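Local coordinates for amidase, hydantoinase/carbamoylase family (Burkholderia ambifaria, PDB 5TP4), which probably hydrolyses N-carbamoyl-L-amino acids as a zinc-dependent amidase of the M20 peptidase family, at residues 39-44 with 138-143; 91-96 with 131-136; 222-227 with 291-296; 309-314 with 325-330. All coordinates share one frame; numbering follows the deposited sequence.

Contact 1: residues 39-44 with 138-143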
loop_
_atom_site.group_PDB
_atom_site.type_symbol
_atom_site.label_atom_id
_atom_site.label_comp_id
_atom_site.label_asym_id
_atom_site.label_seq_id
_atom_site.Cartn_x
_atom_site.Cartn_y
_atom_site.Cartn_z
ATOM N N ARG B 39 17.611 0.977 -24.792
ATOM C CA ARG B 39 17.946 2.023 -23.831
ATOM C C ARG B 39 18.768 3.084 -24.549
ATOM O O ARG B 39 19.969 2.894 -24.766
ATOM C CB ARG B 39 18.730 1.440 -22.660
ATOM C CG ARG B 39 18.995 2.428 -21.536
ATOM C CD ARG B 39 19.906 1.780 -20.516
ATOM N NE ARG B 39 20.198 2.669 -19.397
ATOM C CZ ARG B 39 19.645 2.564 -18.190
ATOM N NH1 ARG B 39 18.776 1.591 -17.935
ATOM N NH2 ARG B 39 19.970 3.427 -17.232
ATOM N N ARG B 40 18.115 4.196 -24.909
ATOM C CA ARG B 40 18.782 5.400 -25.396
ATOM C C ARG B 40 18.231 6.557 -24.558
ATOM O O ARG B 40 17.423 7.365 -25.024
ATOM C CB ARG B 40 18.583 5.610 -26.899
ATOM C CG ARG B 40 19.199 4.518 -27.782
ATOM C CD ARG B 40 19.196 4.929 -29.285
ATOM N NE ARG B 40 17.860 5.259 -29.811
ATOM C CZ ARG B 40 17.047 4.388 -30.413
ATOM N NH1 ARG B 40 17.405 3.120 -30.572
ATOM N NH2 ARG B 40 15.850 4.783 -30.840
ATOM N N LEU B 41 18.691 6.652 -23.311
ATOM C CA LEU B 41 18.293 7.777 -22.469
ATOM C C LEU B 41 18.788 9.090 -23.064
ATOM O O LEU B 41 19.910 9.186 -23.568
ATOM C CB LEU B 41 18.841 7.577 -21.046
ATOM C CG LEU B 41 18.027 6.563 -20.236
ATOM C CD1 LEU B 41 18.789 6.086 -19.010
ATOM C CD2 LEU B 41 16.721 7.195 -19.826
ATOM N N ALA B 42 17.931 10.113 -23.009
ATOM C CA ALA B 42 18.203 11.378 -23.675
ATOM C C ALA B 42 19.613 11.897 -23.398
ATOM O O ALA B 42 20.054 11.993 -22.247
ATOM C CB ALA B 42 17.155 12.405 -23.231
ATOM N N LEU B 43 20.322 12.212 -24.474
ATOM C CA LEU B 43 21.636 12.864 -24.477
ATOM C C LEU B 43 22.760 12.015 -23.894
ATOM O O LEU B 43 23.852 12.541 -23.656
ATOM C CB LEU B 43 21.590 14.230 -23.767
ATOM C CG LEU B 43 20.440 15.089 -24.328
ATOM C CD1 LEU B 43 20.417 16.484 -23.661
ATOM C CD2 LEU B 43 20.507 15.252 -25.849
ATOM N N THR B 44 22.543 10.718 -23.687
ATOM C CA THR B 44 23.637 9.814 -23.417
ATOM C C THR B 44 24.320 9.446 -24.727
ATOM O O THR B 44 23.840 9.783 -25.807
ATOM C CB THR B 44 23.153 8.546 -22.716
ATOM O OG1 THR B 44 22.202 7.873 -23.557
ATOM C CG2 THR B 44 22.521 8.883 -21.363
ATOM N N GLU B 138 10.916 11.598 -23.162
ATOM C CA GLU B 138 10.491 10.619 -22.171
ATOM C C GLU B 138 10.431 11.147 -20.740
ATOM O O GLU B 138 9.763 10.527 -19.909
ATOM C CB GLU B 138 11.410 9.402 -22.228
ATOM C CG GLU B 138 11.200 8.568 -23.485
ATOM C CD GLU B 138 9.902 7.745 -23.476
ATOM O OE1 GLU B 138 9.121 7.809 -22.493
ATOM O OE2 GLU B 138 9.675 6.998 -24.458
ATOM N N GLY B 139 11.116 12.244 -20.419
ATOM C CA GLY B 139 11.106 12.729 -19.049
ATOM C C GLY B 139 11.736 11.802 -18.021
ATOM O O GLY B 139 11.397 11.878 -16.834
ATOM N N ALA B 140 12.642 10.920 -18.440
ATOM C CA ALA B 140 13.269 9.967 -17.527
ATOM C C ALA B 140 14.580 10.515 -16.961
ATOM O O ALA B 140 14.760 10.588 -15.737
ATOM C CB ALA B 140 13.512 8.631 -18.248
ATOM N N ARG B 141 15.516 10.884 -17.839
ATOM C CA ARG B 141 16.787 11.416 -17.361
ATOM C C ARG B 141 16.632 12.834 -16.843
ATOM O O ARG B 141 17.187 13.177 -15.794
ATOM C CB ARG B 141 17.836 11.374 -18.466
ATOM C CG ARG B 141 19.178 11.921 -17.995
ATOM C CD ARG B 141 20.260 11.747 -19.011
ATOM N NE ARG B 141 21.494 12.356 -18.512
ATOM C CZ ARG B 141 22.521 12.705 -19.280
ATOM N NH1 ARG B 141 22.468 12.498 -20.592
ATOM N NH2 ARG B 141 23.591 13.267 -18.734
ATOM N N PHE B 142 15.884 13.663 -17.562
ATOM C CA PHE B 142 15.601 15.035 -17.174
ATOM C C PHE B 142 14.095 15.228 -17.101
ATOM O O PHE B 142 13.347 14.611 -17.857
ATOM C CB PHE B 142 16.184 16.037 -18.181
ATOM C CG PHE B 142 17.694 15.947 -18.348
ATOM C CD1 PHE B 142 18.547 16.576 -17.443
ATOM C CD2 PHE B 142 18.252 15.266 -19.431
ATOM C CE1 PHE B 142 19.944 16.511 -17.610
ATOM C CE2 PHE B 142 19.625 15.194 -19.596
ATOM C CZ PHE B 142 20.475 15.819 -18.686
ATOM N N ALA B 143 13.657 16.124 -16.210
ATOM C CA ALA B 143 12.269 16.543 -16.198
ATOM C C ALA B 143 12.120 17.867 -16.936
ATOM O O ALA B 143 13.017 18.714 -16.888
ATOM C CB ALA B 143 11.764 16.702 -14.759
#
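Ala42 O accepts a hydrogen bond from Arg141 NH1 at 3.0 Å, lying near the guanidinium plane, and the N-H...O angle is 155°. The donor is carried there by a straight side chain: Arg141 CG stands anti to the backbone N (chi1 -180°), and the chain stays extended from CG to NE. NE is taken by a salt bridge to Asp166, so the guanidinium is held from two residues. Around the same NH1 pack Leu43 CB and Thr44 CG2, the latter 3.7 Å from Arg141 NH1. The acceptor belongs to a type II beta turn, Leu41 to Thr44, with Leu43 at the position of positive phi. Thr44 is the N-cap of helix 45-60, and its OG1 joins its own N in bonding Leu41 O, with Thr44 OG1 to Leu41 O only 2.6 Å. Opposing the turn is the loop that follows Glu138, which binds zinc in a structure of this M20-family protein although no metal is bound to it in this chain. Phe142 turns its ring under the arginine, placing CZ 3.6 Å from the Arg141 guanidinium plane and toward its rim. Leu43 CD1 approaches Phe142 CE2 obliquely at 4.3 Å, while Leu41 CD2 meets Ala140 CB at 3.9 Å.

Contact 2: residues 91-96 with 131-136. With ZN (zinc ion), chain P.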
loop_
_atom_site.group_PDB
_atom_site.type_symbol
_atom_site.label_atom_id
_atom_site.label_comp_id
_atom_site.label_asym_id
_atom_site.label_seq_id
_atom_site.Cartn_x
_atom_site.Cartn_y
_atom_site.Cartn_z
ATOM N N SER B 91 8.475 12.711 -33.892
ATOM C CA SER B 91 8.279 11.908 -32.691
ATOM C C SER B 91 9.595 12.009 -31.916
ATOM O O SER B 91 10.167 13.108 -31.847
ATOM C CB SER B 91 7.875 10.470 -33.024
ATOM O OG SER B 91 7.224 9.881 -31.898
ATOM N N HIS B 92 10.117 10.910 -31.357
ATOM C CA HIS B 92 11.335 11.008 -30.560
ATOM C C HIS B 92 12.141 9.721 -30.606
ATOM O O HIS B 92 11.572 8.628 -30.600
ATOM C CB HIS B 92 11.005 11.329 -29.100
ATOM C CG HIS B 92 10.247 10.248 -28.406
ATOM N ND1 HIS B 92 10.857 9.297 -27.613
ATOM C CD2 HIS B 92 8.923 9.951 -28.393
ATOM C CE1 HIS B 92 9.946 8.467 -27.142
ATOM N NE2 HIS B 92 8.764 8.836 -27.603
ATOM N N LEU B 93 13.468 9.866 -30.595
ATOM C CA LEU B 93 14.366 8.716 -30.615
ATOM C C LEU B 93 14.789 8.288 -29.221
ATOM O O LEU B 93 15.241 7.154 -29.059
ATOM C CB LEU B 93 15.607 9.025 -31.450
ATOM C CG LEU B 93 15.314 9.141 -32.957
ATOM C CD1 LEU B 93 16.539 9.705 -33.679
ATOM C CD2 LEU B 93 14.900 7.784 -33.554
ATOM N N ASP B 94 14.625 9.141 -28.208
ATOM C CA ASP B 94 15.041 8.735 -26.873
ATOM C C ASP B 94 14.020 7.775 -26.244
ATOM O O ASP B 94 12.875 7.647 -26.695
ATOM C CB ASP B 94 15.277 9.965 -25.974
ATOM C CG ASP B 94 13.987 10.685 -25.569
ATOM O OD1 ASP B 94 13.280 11.226 -26.456
ATOM O OD2 ASP B 94 13.709 10.746 -24.341
ATOM N N THR B 95 14.457 7.076 -25.189
ATOM C CA THR B 95 13.659 5.999 -24.606
ATOM C C THR B 95 13.611 6.119 -23.093
ATOM O O THR B 95 14.379 6.860 -22.469
ATOM C CB THR B 95 14.234 4.607 -24.940
ATOM O OG1 THR B 95 15.490 4.438 -24.249
ATOM C CG2 THR B 95 14.473 4.458 -26.453
ATOM N N GLN B 96 12.733 5.308 -22.513
ATOM C CA GLN B 96 12.772 4.986 -21.096
ATOM C C GLN B 96 14.014 4.143 -20.792
ATOM O O GLN B 96 14.699 3.679 -21.711
ATOM C CB GLN B 96 11.502 4.233 -20.709
ATOM C CG GLN B 96 10.275 5.110 -20.717
ATOM C CD GLN B 96 10.223 6.018 -19.506
ATOM O OE1 GLN B 96 10.605 5.618 -18.399
ATOM N NE2 GLN B 96 9.775 7.253 -19.708
ATOM N N ILE B 131 11.422 16.530 -40.793
ATOM C CA ILE B 131 11.261 15.446 -39.835
ATOM C C ILE B 131 11.984 15.885 -38.570
ATOM O O ILE B 131 13.082 16.452 -38.647
ATOM C CB ILE B 131 11.850 14.117 -40.347
ATOM C CG1 ILE B 131 11.406 13.793 -41.758
ATOM C CG2 ILE B 131 11.506 12.981 -39.404
ATOM C CD1 ILE B 131 12.361 12.747 -42.318
ATOM N N VAL B 132 11.372 15.643 -37.406
ATOM C CA VAL B 132 11.976 16.067 -36.149
ATOM C C VAL B 132 11.972 14.928 -35.129
ATOM O O VAL B 132 11.015 14.142 -35.033
ATOM C CB VAL B 132 11.280 17.340 -35.588
ATOM C CG1 VAL B 132 9.774 17.124 -35.394
ATOM C CG2 VAL B 132 11.939 17.817 -34.307
ATOM N N SER B 133 13.088 14.798 -34.417
ATOM C CA SER B 133 13.146 14.004 -33.204
ATOM C C SER B 133 13.358 14.990 -32.054
ATOM O O SER B 133 14.399 15.650 -31.988
ATOM C CB SER B 133 14.275 12.966 -33.297
ATOM O OG SER B 133 14.482 12.330 -32.045
ATOM N N TRP B 134 12.379 15.084 -31.150
ATOM C CA TRP B 134 12.433 16.080 -30.080
ATOM C C TRP B 134 13.294 15.585 -28.928
ATOM O O TRP B 134 13.239 14.406 -28.555
ATOM C CB TRP B 134 11.032 16.379 -29.550
ATOM C CG TRP B 134 10.026 16.805 -30.590
ATOM C CD1 TRP B 134 9.037 16.031 -31.182
ATOM C CD2 TRP B 134 9.904 18.114 -31.148
ATOM N NE1 TRP B 134 8.317 16.813 -32.072
ATOM C CE2 TRP B 134 8.841 18.080 -32.078
ATOM C CE3 TRP B 134 10.620 19.306 -30.973
ATOM C CZ2 TRP B 134 8.447 19.211 -32.809
ATOM C CZ3 TRP B 134 10.239 20.428 -31.696
ATOM C CH2 TRP B 134 9.164 20.371 -32.611
ATOM N N THR B 135 14.066 16.502 -28.339
ATOM C CA THR B 135 14.909 16.152 -27.197
ATOM C C THR B 135 14.088 15.732 -25.985
ATOM O O THR B 135 13.094 16.376 -25.636
ATOM C CB THR B 135 15.781 17.354 -26.817
ATOM O OG1 THR B 135 16.662 17.654 -27.899
ATOM C CG2 THR B 135 16.580 17.077 -25.544
ATOM N N ASN B 136 14.549 14.665 -25.308
ATOM C CA ASN B 136 14.045 14.277 -23.980
ATOM C C ASN B 136 12.517 14.247 -23.924
ATOM O O ASN B 136 11.891 14.809 -23.016
ATOM C CB ASN B 136 14.586 15.215 -22.899
ATOM C CG ASN B 136 14.445 14.645 -21.485
ATOM O OD1 ASN B 136 15.224 13.789 -21.080
ATOM N ND2 ASN B 136 13.484 15.157 -20.718
HETATM ZN ZN ZN P . 6.541 7.799 -27.322
HETATM O O HOH W 1 14.551 12.252 -28.451
HETATM O O HOH W 2 5.557 10.008 -27.648
HETATM O O HOH W 3 6.066 7.937 -25.110
#
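Ser91 and Ser133 form a parallel beta bridge where strands 87-91 and 129-133 end, neighbouring strands joined through helix 105-121 in a beta-alpha-beta crossover. The chain leaving the first strand carries zinc-binding His92, an example of metal ligands sitting at the carboxyl ends of parallel strands. Backbone bonds come first: Ser91 N donates to Val132 O at 3.1 Å, and Trp134 N returns a bond to Ser91 O at 3.0 Å. One side chain extends this ladder past the strand end. Ser133 OG, anti to its backbone N (chi1 171°), accepts from Leu93 N at 3.0 Å; the bond is bent, with an angle of 137° at the hydrogen. Leu93 CG also lies against this hydroxyl, 3.4 Å from Ser133 OG. A water between the two loops supplies the next link, donating to Asp94 OD1 at 2.6 Å and to Trp134 O at 2.5 Å. The Asp94 carboxylate also takes the backbone N of Glu137 on OD1 and that of Glu138 on OD2, and so ties the loop of His92 to that of Glu137 and Glu138, which bind zinc in a structure of this protein but not in this chain of the model. The last group is the metal site. His92 ND1 makes weak, bent bonds to Asp94 OD1 and, at 2.8 Å, to Asp94 O, which may help to limit the rotation of the imidazole. Its other nitrogen points to the metal, completed here by two waters and His198, and the His92 NE2 to zinc distance is 2.5 Å.

Contact 3: residues 222-227 with 291-296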
loop_
_atom_site.group_PDB
_atom_site.type_symbol
_atom_site.label_atom_id
_atom_site.label_comp_id
_atom_site.label_asym_id
_atom_site.label_seq_id
_atom_site.Cartn_x
_atom_site.Cartn_y
_atom_site.Cartn_z
ATOM N N ARG B 222 -6.988 14.566 -14.081
ATOM C CA ARG B 222 -6.814 15.029 -12.711
ATOM C C ARG B 222 -6.115 13.939 -11.914
ATOM O O ARG B 222 -6.447 12.757 -12.039
ATOM C CB ARG B 222 -8.156 15.362 -12.034
ATOM C CG ARG B 222 -9.000 16.306 -12.872
ATOM C CD ARG B 222 -8.431 17.711 -12.844
ATOM N NE ARG B 222 -9.317 18.653 -13.542
ATOM C CZ ARG B 222 -9.198 19.015 -14.821
ATOM N NH1 ARG B 222 -8.214 18.529 -15.572
ATOM N NH2 ARG B 222 -10.066 19.871 -15.355
ATOM N N TRP B 223 -5.163 14.348 -11.087
ATOM C CA TRP B 223 -4.538 13.474 -10.102
ATOM C C TRP B 223 -4.945 13.958 -8.724
ATOM O O TRP B 223 -4.813 15.148 -8.424
ATOM C CB TRP B 223 -3.021 13.512 -10.221
ATOM C CG TRP B 223 -2.460 12.587 -11.241
ATOM C CD1 TRP B 223 -3.145 11.827 -12.143
ATOM C CD2 TRP B 223 -1.073 12.293 -11.429
ATOM N NE1 TRP B 223 -2.257 11.069 -12.895
ATOM C CE2 TRP B 223 -0.982 11.344 -12.474
ATOM C CE3 TRP B 223 0.102 12.753 -10.828
ATOM C CZ2 TRP B 223 0.241 10.839 -12.914
ATOM C CZ3 TRP B 223 1.319 12.242 -11.266
ATOM C CH2 TRP B 223 1.377 11.305 -12.305
ATOM N N LEU B 224 -5.446 13.041 -7.907
ATOM C CA LEU B 224 -5.943 13.359 -6.579
ATOM C C LEU B 224 -5.183 12.529 -5.555
ATOM O O LEU B 224 -4.746 11.408 -5.835
ATOM C CB LEU B 224 -7.451 13.065 -6.471
ATOM C CG LEU B 224 -8.344 13.600 -7.605
ATOM C CD1 LEU B 224 -9.802 13.263 -7.312
ATOM C CD2 LEU B 224 -8.191 15.064 -7.719
ATOM N N ASP B 225 -5.015 13.105 -4.378
ATOM C CA ASP B 225 -4.555 12.390 -3.198
ATOM C C ASP B 225 -5.726 12.296 -2.244
ATOM O O ASP B 225 -6.346 13.320 -1.924
ATOM C CB ASP B 225 -3.410 13.121 -2.493
ATOM C CG ASP B 225 -2.167 13.202 -3.325
ATOM O OD1 ASP B 225 -1.874 12.251 -4.061
ATOM O OD2 ASP B 225 -1.470 14.225 -3.224
ATOM N N VAL B 226 -6.004 11.091 -1.759
ATOM C CA VAL B 226 -7.081 10.869 -0.812
ATOM C C VAL B 226 -6.480 10.321 0.475
ATOM O O VAL B 226 -5.650 9.405 0.438
ATOM C CB VAL B 226 -8.141 9.900 -1.365
ATOM C CG1 VAL B 226 -9.277 9.790 -0.385
ATOM C CG2 VAL B 226 -8.657 10.369 -2.726
ATOM N N ARG B 227 -6.933 10.853 1.607
ATOM C CA ARG B 227 -6.530 10.326 2.899
ATOM C C ARG B 227 -7.770 10.108 3.752
ATOM O O ARG B 227 -8.576 11.024 3.937
ATOM C CB ARG B 227 -5.544 11.263 3.584
ATOM C CG ARG B 227 -4.972 10.690 4.862
ATOM C CD ARG B 227 -3.740 11.496 5.230
ATOM N NE ARG B 227 -2.987 10.900 6.334
ATOM C CZ ARG B 227 -1.904 11.461 6.859
ATOM N NH1 ARG B 227 -1.472 12.624 6.376
ATOM N NH2 ARG B 227 -1.256 10.870 7.857
ATOM N N PHE B 291 -4.753 6.823 -0.694
ATOM C CA PHE B 291 -4.686 6.263 -2.031
ATOM C C PHE B 291 -4.715 7.410 -3.026
ATOM O O PHE B 291 -5.084 8.533 -2.681
ATOM C CB PHE B 291 -5.817 5.267 -2.280
ATOM C CG PHE B 291 -7.200 5.820 -2.098
ATOM C CD1 PHE B 291 -7.807 5.820 -0.848
ATOM C CD2 PHE B 291 -7.929 6.269 -3.192
ATOM C CE1 PHE B 291 -9.120 6.289 -0.694
ATOM C CE2 PHE B 291 -9.236 6.742 -3.046
ATOM C CZ PHE B 291 -9.838 6.739 -1.805
ATOM N N THR B 292 -4.286 7.130 -4.255
ATOM C CA THR B 292 -4.290 8.135 -5.312
ATOM C C THR B 292 -5.407 7.825 -6.296
ATOM O O THR B 292 -5.839 6.676 -6.441
ATOM C CB THR B 292 -2.954 8.206 -6.073
ATOM O OG1 THR B 292 -2.689 6.951 -6.728
ATOM C CG2 THR B 292 -1.820 8.548 -5.120
ATOM N N VAL B 293 -5.893 8.866 -6.966
ATOM C CA VAL B 293 -6.885 8.703 -8.019
ATOM C C VAL B 293 -6.369 9.397 -9.266
ATOM O O VAL B 293 -5.961 10.560 -9.207
ATOM C CB VAL B 293 -8.263 9.286 -7.632
ATOM C CG1 VAL B 293 -9.209 9.077 -8.758
ATOM C CG2 VAL B 293 -8.820 8.577 -6.393
ATOM N N ASP B 294 -6.386 8.680 -10.388
ATOM C CA ASP B 294 -6.161 9.244 -11.714
ATOM C C ASP B 294 -7.516 9.270 -12.411
ATOM O O ASP B 294 -8.133 8.216 -12.603
ATOM C CB ASP B 294 -5.133 8.387 -12.462
ATOM C CG ASP B 294 -4.892 8.820 -13.915
ATOM O OD1 ASP B 294 -5.834 8.767 -14.722
ATOM O OD2 ASP B 294 -3.721 9.126 -14.247
ATOM N N LEU B 295 -7.993 10.468 -12.759
ATOM C CA LEU B 295 -9.285 10.672 -13.420
ATOM C C LEU B 295 -9.071 11.197 -14.828
ATOM O O LEU B 295 -8.269 12.108 -15.024
ATOM C CB LEU B 295 -10.141 11.714 -12.694
ATOM C CG LEU B 295 -10.772 11.424 -11.350
ATOM C CD1 LEU B 295 -11.603 12.664 -10.972
ATOM C CD2 LEU B 295 -11.650 10.188 -11.450
ATOM N N ARG B 296 -9.810 10.665 -15.798
ATOM C CA ARG B 296 -9.690 11.126 -17.179
ATOM C C ARG B 296 -11.057 11.330 -17.796
ATOM O O ARG B 296 -12.020 10.636 -17.461
ATOM C CB ARG B 296 -8.937 10.146 -18.052
ATOM C CG ARG B 296 -7.746 9.572 -17.372
ATOM C CD ARG B 296 -6.507 9.856 -18.122
ATOM N NE ARG B 296 -5.311 9.596 -17.326
ATOM C CZ ARG B 296 -4.085 9.599 -17.825
ATOM N NH1 ARG B 296 -3.905 9.822 -19.142
ATOM N NH2 ARG B 296 -3.053 9.399 -17.018
#
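Val226 sits over one face of the Phe291 ring in an antiparallel strand pair of the ferredoxin-like beta-alpha-beta-beta-alpha-beta domain through which M20 enzymes commonly dimerise. Five residue pairs, from Arg222 with Leu295 to Val226 with Phe291, are in register, and the hydrogen-bonded ones give each other paired N-H...O bonds. The helix-facing side carries the relief. Phe291 CG lies between its backbone N and carbonyl carbon (chi1 58°), and the ring reaches across to Val226. Val226 CB stands 3.7 Å from the Phe291 ring centroid, a CH-pi contact; CG1 drops onto the rim, 3.4 Å from Phe291 CZ, and CG2 faces CE2. Next along, Val293 fits between two bumps of the partner strand: its CB meets Leu224 CB at 4.0 Å and its CG2 meets Val226 CG2. Leu224 in turn stretches diagonally, its CD1 4.1 Å from Leu295 CD1; both leucines lie against helix 300-321, and Leu295 and Val293 also meet helix 246-262. The other side is polar and faces the second subunit, where Arg282 of that subunit bridges to Asp225. Here Asp294 is gripped by two residues. Arg296 takes it side-on, NE to OD1 and NH2 to OD2, each on a syn lone pair. The indole of Trp223 comes to the same OD2 edge-on: NE1 donates to Asp294 OD2 at 2.8 Å, from 41° above the carboxylate plane.

Contact 4: residues 309-314 with 325-330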
loop_
_atom_site.group_PDB
_atom_site.type_symbol
_atom_site.label_atom_id
_atom_site.label_comp_id
_atom_site.label_asym_id
_atom_site.label_seq_id
_atom_site.Cartn_x
_atom_site.Cartn_y
_atom_site.Cartn_z
ATOM N N ALA B 309 -18.379 14.733 -8.034
ATOM C CA ALA B 309 -19.148 13.545 -7.645
ATOM C C ALA B 309 -18.379 12.675 -6.662
ATOM O O ALA B 309 -18.954 12.144 -5.700
ATOM C CB ALA B 309 -19.517 12.719 -8.884
ATOM N N LEU B 310 -17.081 12.511 -6.884
ATOM C CA LEU B 310 -16.273 11.708 -5.969
ATOM C C LEU B 310 -16.170 12.380 -4.603
ATOM O O LEU B 310 -16.293 11.731 -3.565
ATOM C CB LEU B 310 -14.896 11.484 -6.576
ATOM C CG LEU B 310 -13.920 10.719 -5.678
ATOM C CD1 LEU B 310 -14.431 9.304 -5.466
ATOM C CD2 LEU B 310 -12.520 10.709 -6.295
ATOM N N ARG B 311 -15.995 13.695 -4.575
ATOM C CA ARG B 311 -15.936 14.354 -3.281
ATOM C C ARG B 311 -17.242 14.180 -2.526
ATOM O O ARG B 311 -17.234 13.919 -1.315
ATOM C CB ARG B 311 -15.615 15.840 -3.462
ATOM C CG ARG B 311 -14.243 16.084 -4.049
ATOM C CD ARG B 311 -14.026 17.594 -4.317
ATOM N NE ARG B 311 -12.652 17.845 -4.766
ATOM C CZ ARG B 311 -11.613 17.980 -3.944
ATOM N NH1 ARG B 311 -11.781 17.885 -2.624
ATOM N NH2 ARG B 311 -10.406 18.195 -4.442
ATOM N N ASP B 312 -18.374 14.330 -3.223
ATOM C CA ASP B 312 -19.678 14.162 -2.582
ATOM C C ASP B 312 -19.835 12.735 -2.069
ATOM O O ASP B 312 -20.290 12.512 -0.937
ATOM C CB ASP B 312 -20.803 14.480 -3.564
ATOM C CG ASP B 312 -20.801 15.943 -4.033
ATOM O OD1 ASP B 312 -20.282 16.821 -3.313
ATOM O OD2 ASP B 312 -21.346 16.217 -5.122
ATOM N N ALA B 313 -19.494 11.758 -2.907
ATOM C CA ALA B 313 -19.662 10.353 -2.529
ATOM C C ALA B 313 -18.792 9.992 -1.339
ATOM O O ALA B 313 -19.245 9.317 -0.404
ATOM C CB ALA B 313 -19.340 9.438 -3.712
ATOM N N CYS B 314 -17.514 10.386 -1.377
ATOM C CA CYS B 314 -16.634 10.078 -0.257
ATOM C C CYS B 314 -17.108 10.740 1.028
ATOM O O CYS B 314 -16.977 10.162 2.112
ATOM C CB CYS B 314 -15.202 10.495 -0.589
ATOM S SG CYS B 314 -14.452 9.472 -1.870
ATOM N N VAL B 325 -12.367 12.156 5.658
ATOM C CA VAL B 325 -11.717 11.988 4.365
ATOM C C VAL B 325 -11.315 13.360 3.859
ATOM O O VAL B 325 -12.051 14.342 4.009
ATOM C CB VAL B 325 -12.596 11.225 3.344
ATOM C CG1 VAL B 325 -13.927 11.958 3.064
ATOM C CG2 VAL B 325 -11.798 10.961 2.046
ATOM N N ALA B 326 -10.106 13.437 3.326
ATOM C CA ALA B 326 -9.602 14.651 2.709
ATOM C C ALA B 326 -9.152 14.325 1.296
ATOM O O ALA B 326 -8.491 13.312 1.077
ATOM C CB ALA B 326 -8.448 15.222 3.518
ATOM N N ILE B 327 -9.511 15.177 0.336
ATOM C CA ILE B 327 -9.206 14.929 -1.069
ATOM C C ILE B 327 -8.535 16.168 -1.627
ATOM O O ILE B 327 -9.121 17.262 -1.612
ATOM C CB ILE B 327 -10.460 14.585 -1.887
ATOM C CG1 ILE B 327 -11.076 13.278 -1.375
ATOM C CG2 ILE B 327 -10.116 14.517 -3.367
ATOM C CD1 ILE B 327 -12.432 12.967 -1.976
ATOM N N ASP B 328 -7.307 16.007 -2.100
ATOM C CA ASP B 328 -6.513 17.105 -2.631
ATOM C C ASP B 328 -6.177 16.813 -4.081
ATOM O O ASP B 328 -5.786 15.696 -4.421
ATOM C CB ASP B 328 -5.220 17.302 -1.822
ATOM C CG ASP B 328 -5.478 17.795 -0.405
ATOM O OD1 ASP B 328 -6.281 18.734 -0.213
ATOM O OD2 ASP B 328 -4.867 17.235 0.522
ATOM N N THR B 329 -6.325 17.817 -4.934
ATOM C CA THR B 329 -5.947 17.682 -6.338
ATOM C C THR B 329 -4.511 18.164 -6.470
ATOM O O THR B 329 -4.237 19.351 -6.268
ATOM C CB THR B 329 -6.872 18.502 -7.233
ATOM O OG1 THR B 329 -8.215 18.057 -7.050
ATOM C CG2 THR B 329 -6.483 18.314 -8.724
ATOM N N CYS B 330 -3.597 17.255 -6.819
ATOM C CA CYS B 330 -2.185 17.602 -6.886
ATOM C C CYS B 330 -1.649 17.797 -8.301
ATOM O O CYS B 330 -0.523 18.281 -8.448
ATOM C CB CYS B 330 -1.347 16.541 -6.187
ATOM S SG CYS B 330 -1.485 14.966 -7.007
#
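Helix 300-321 turns directly back into strand 324-337, the closing alpha-beta unit of the ferredoxin-like domain, and here the helix lies antiparallel on the strand, the two short axes 9.5 Å apart and 168° between their directions. Ile327 is the strand residue most covered by the helix. Its CD1 reaches the helix beside Cys314, with Ile327 CD1 to Cys314 CB at 4.0 Å, while Val325 fills the next position by setting CG1 3.7 Å from Cys314 O. Farther on, Met253 of helix 246-262 touches both Cys314 and Val325, so both lie where the two helices pack on the sheet, Cys314 buried and Val325 partly so. Toward the outer border the contact turns polar. Arg311 CG is anti to its carbonyl carbon (chi1 -65°), and the extended chain carries the guanidinium across the isoleucine; Ile327 CG2 lies 3.6 Å from its plane, toward the rim. Arg311 NH1 donates to Ile327 O at 2.9 Å, arriving from above the carbonyl plane, and NH2 adds a weak bond of 3.2 Å to the same Ile327 O. Thr329 OG1 stands at the guanidinium edge, the two side chains crossing at about a right angle. Strand 212-229 lies on the far side, bonded to the backbone of Ala326, Asp328 and Cys330, and Ile327 O points away from it. One arginine thus supplies donors to a carbonyl on the outer edge of the strand, while a salt bridge from its NE to Glu307 within the helix probably balances its charge and holds the group over the aliphatic surface of Ile327.

The four contacts fall into two clusters. Contacts 1 and 2, with centres 10 Å apart, touch through Arg40 with Thr95 and Glu138 with Gln96 beside the zinc site; along the chain, contact 2 opens and closes between the two segments of contact 1. Contacts 3 and 4 follow in series, their centres 9 Å apart, joined where strand 212-229 pairs with strand 324-337. Strand 288-297 of contact 3 runs on into helix 300-321 of contact 4. About 29 Å separates the centres of contacts 2 and 3, and 35 Å those of contacts 1 and 4. The layout separates a metal-binding catalytic domain from a domain that meets the second subunit, as in other M20 enzymes.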